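Long-range contact in sortase B (Listeria monocytogenes serovar 1/2a, PDB 5JCV), which cleaves the C-terminal sorting signal of surface proteins and joins them covalently to the cell wall through a thioester intermediate: residues Ile53-Arg58 with Thr68-His73. Numbering follows the deposited sequence.
Sequences IFKDYR and TIIYGH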
loop_
_atom_site.group_PDB
_atom_site.type_symbol
_atom_site.label_atom_id
_atom_site.label_comp_id
_atom_site.label_asym_id
_atom_site.label_seq_id
_atom_site.Cartn_x
_atom_site.Cartn_y
_atom_site.Cartn_z
ATOM N N ILE A 53 7.742 14.163 -3.857
ATOM C CA ILE A 53 6.730 14.430 -2.830
ATOM C C ILE A 53 6.807 13.363 -1.750
ATOM O O ILE A 53 6.847 12.162 -2.067
ATOM C CB ILE A 53 5.299 14.435 -3.420
ATOM C CG1 ILE A 53 5.171 15.379 -4.630
ATOM C CG2 ILE A 53 4.294 14.783 -2.341
ATOM C CD1 ILE A 53 5.652 16.820 -4.399
ATOM N N PHE A 54 6.842 13.764 -0.476
ATOM C CA PHE A 54 7.014 12.761 0.558
ATOM C C PHE A 54 6.303 13.065 1.858
ATOM O O PHE A 54 6.131 14.211 2.237
ATOM C CB PHE A 54 8.530 12.493 0.843
ATOM C CG PHE A 54 9.274 13.658 1.464
ATOM C CD1 PHE A 54 9.388 13.777 2.835
ATOM C CD2 PHE A 54 9.843 14.646 0.666
ATOM C CE1 PHE A 54 10.090 14.838 3.409
ATOM C CE2 PHE A 54 10.531 15.706 1.222
ATOM C CZ PHE A 54 10.674 15.799 2.604
ATOM N N LYS A 55 5.948 11.996 2.552
ATOM C CA LYS A 55 5.211 12.076 3.770
ATOM C C LYS A 55 6.206 12.153 4.899
ATOM O O LYS A 55 7.247 11.460 4.887
ATOM C CB LYS A 55 4.302 10.840 3.919
ATOM C CG LYS A 55 3.359 10.919 5.127
ATOM C CD LYS A 55 2.724 9.586 5.517
ATOM C CE LYS A 55 1.500 9.244 4.706
ATOM N NZ LYS A 55 0.770 7.971 5.117
ATOM N N ASP A 56 5.876 12.990 5.876
ATOM C CA ASP A 56 6.699 13.198 7.048
ATOM C C ASP A 56 6.952 11.864 7.707
ATOM O O ASP A 56 6.026 11.112 7.919
ATOM C CB ASP A 56 5.977 14.109 8.054
ATOM C CG ASP A 56 6.888 14.603 9.156
ATOM O OD1 ASP A 56 7.321 13.816 10.020
ATOM O OD2 ASP A 56 7.185 15.813 9.167
ATOM N N TYR A 57 8.195 11.596 8.074
ATOM C CA TYR A 57 8.578 10.309 8.656
ATOM C C TYR A 57 7.874 9.992 9.967
ATOM O O TYR A 57 7.792 8.819 10.362
ATOM C CB TYR A 57 10.076 10.265 8.908
ATOM C CG TYR A 57 10.533 10.969 10.202
ATOM C CD1 TYR A 57 10.581 10.292 11.449
ATOM C CD2 TYR A 57 10.977 12.288 10.165
ATOM C CE1 TYR A 57 11.046 10.953 12.600
ATOM C CE2 TYR A 57 11.434 12.934 11.294
ATOM C CZ TYR A 57 11.465 12.282 12.508
ATOM O OH TYR A 57 11.927 13.013 13.600
ATOM N N ARG A 58 7.406 11.019 10.667
ATOM C CA ARG A 58 6.631 10.803 11.889
ATOM C C ARG A 58 5.202 10.281 11.676
ATOM O O ARG A 58 4.567 9.893 12.641
ATOM C CB ARG A 58 6.557 12.103 12.691
ATOM C CG ARG A 58 7.904 12.594 13.215
ATOM C CD ARG A 58 7.781 14.006 13.790
ATOM N NE ARG A 58 7.435 14.967 12.730
ATOM C CZ ARG A 58 6.915 16.186 12.910
ATOM N NH1 ARG A 58 6.645 16.657 14.114
ATOM N NH2 ARG A 58 6.643 16.954 11.852
ATOM N N THR A 68 -1.190 14.739 9.362
ATOM C CA THR A 68 -0.313 14.078 8.445
ATOM C C THR A 68 0.244 15.154 7.485
ATOM O O THR A 68 -0.536 15.906 6.844
ATOM C CB THR A 68 -1.142 13.060 7.630
ATOM O OG1 THR A 68 -1.807 12.124 8.516
ATOM C CG2 THR A 68 -0.292 12.320 6.644
ATOM N N ILE A 69 1.571 15.216 7.358
ATOM C CA ILE A 69 2.227 16.268 6.576
ATOM C C ILE A 69 2.940 15.692 5.365
ATOM O O ILE A 69 3.701 14.708 5.458
ATOM C CB ILE A 69 3.224 17.067 7.439
ATOM C CG1 ILE A 69 2.518 17.686 8.660
ATOM C CG2 ILE A 69 3.897 18.195 6.655
ATOM C CD1 ILE A 69 3.457 17.878 9.824
ATOM N N ILE A 70 2.682 16.331 4.231
ATOM C CA ILE A 70 3.260 15.974 2.964
ATOM C C ILE A 70 4.066 17.194 2.460
ATOM O O ILE A 70 3.545 18.316 2.360
ATOM C CB ILE A 70 2.154 15.645 1.915
ATOM C CG1 ILE A 70 1.104 14.659 2.443
ATOM C CG2 ILE A 70 2.786 15.049 0.668
ATOM C CD1 ILE A 70 1.691 13.324 2.921
ATOM N N TYR A 71 5.297 16.929 2.070
ATOM C CA TYR A 71 6.255 17.914 1.724
ATOM C C TYR A 71 6.616 17.809 0.248
ATOM O O TYR A 71 6.565 16.725 -0.331
ATOM C CB TYR A 71 7.544 17.665 2.528
ATOM C CG TYR A 71 7.431 17.840 4.021
ATOM C CD1 TYR A 71 7.287 19.110 4.599
ATOM C CD2 TYR A 71 7.509 16.755 4.853
ATOM C CE1 TYR A 71 7.179 19.269 5.968
ATOM C CE2 TYR A 71 7.411 16.895 6.221
ATOM C CZ TYR A 71 7.266 18.147 6.761
ATOM O OH TYR A 71 7.177 18.252 8.095
ATOM N N GLY A 72 6.995 18.928 -0.365
ATOM C CA GLY A 72 7.568 18.904 -1.719
ATOM C C GLY A 72 8.308 20.202 -1.975
ATOM O O GLY A 72 8.049 21.171 -1.303
ATOM N N HIS A 73 9.241 20.229 -2.924
ATOM C CA HIS A 73 9.935 21.478 -3.257
ATOM C C HIS A 73 9.014 22.452 -3.927
ATOM O O HIS A 73 8.099 22.087 -4.670
ATOM C CB HIS A 73 11.099 21.235 -4.205
ATOM C CG HIS A 73 12.328 20.716 -3.537
ATOM N ND1 HIS A 73 13.087 21.488 -2.688
ATOM C CD2 HIS A 73 12.947 19.511 -3.607
ATOM C CE1 HIS A 73 14.113 20.777 -2.252
ATOM N NE2 HIS A 73 14.043 19.572 -2.787
#
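D56 OD2 accepts a hydrogen bond from the Y71 hydroxyl, with OH 2.7 Å from OD2 and nearly in line with the C-O bond, while R58 NH2 reaches the same oxygen from above the carboxylate plane at 3.0 Å. The other oxygen, OD1, accepts both R58 NE, in a salt bridge, and the backbone N of R58, which closes an Asx turn just past the strand end. Aspartate suits this buried corner: with CG anti to the backbone N (chi1 -168°), its short arm presents one oxygen to the turn and the other to the tyrosine. The arginine, bent at chi3, grips the carboxylate side-on and probably offsets its charge; its NH2 also bonds I125 O.

Strands 53-55 and 67-72 run antiparallel as a beta hairpin in the sortase beta-barrel, flanked by strands 26-30 and 160-165. F54 and Y71 form a hydrogen-bonded pair, F54 N to Y71 O at 3.0 Å and Y71 N to F54 O at 2.8 Å; D56 N to I69 O extends the pairing. Y71 CB sits over one face of the F54 ring, a CH-pi contact 3.8 Å from its centroid, and the two ring planes are 38° apart.

On the face carrying K55 and I70, the I70 CD1 methyl lies 3.7 Å from K55 CG, so the lysine contributes its aliphatic stem. Beta-branched I53 and I70 meet methyl to methyl, CG2 to CG2, in tight packing.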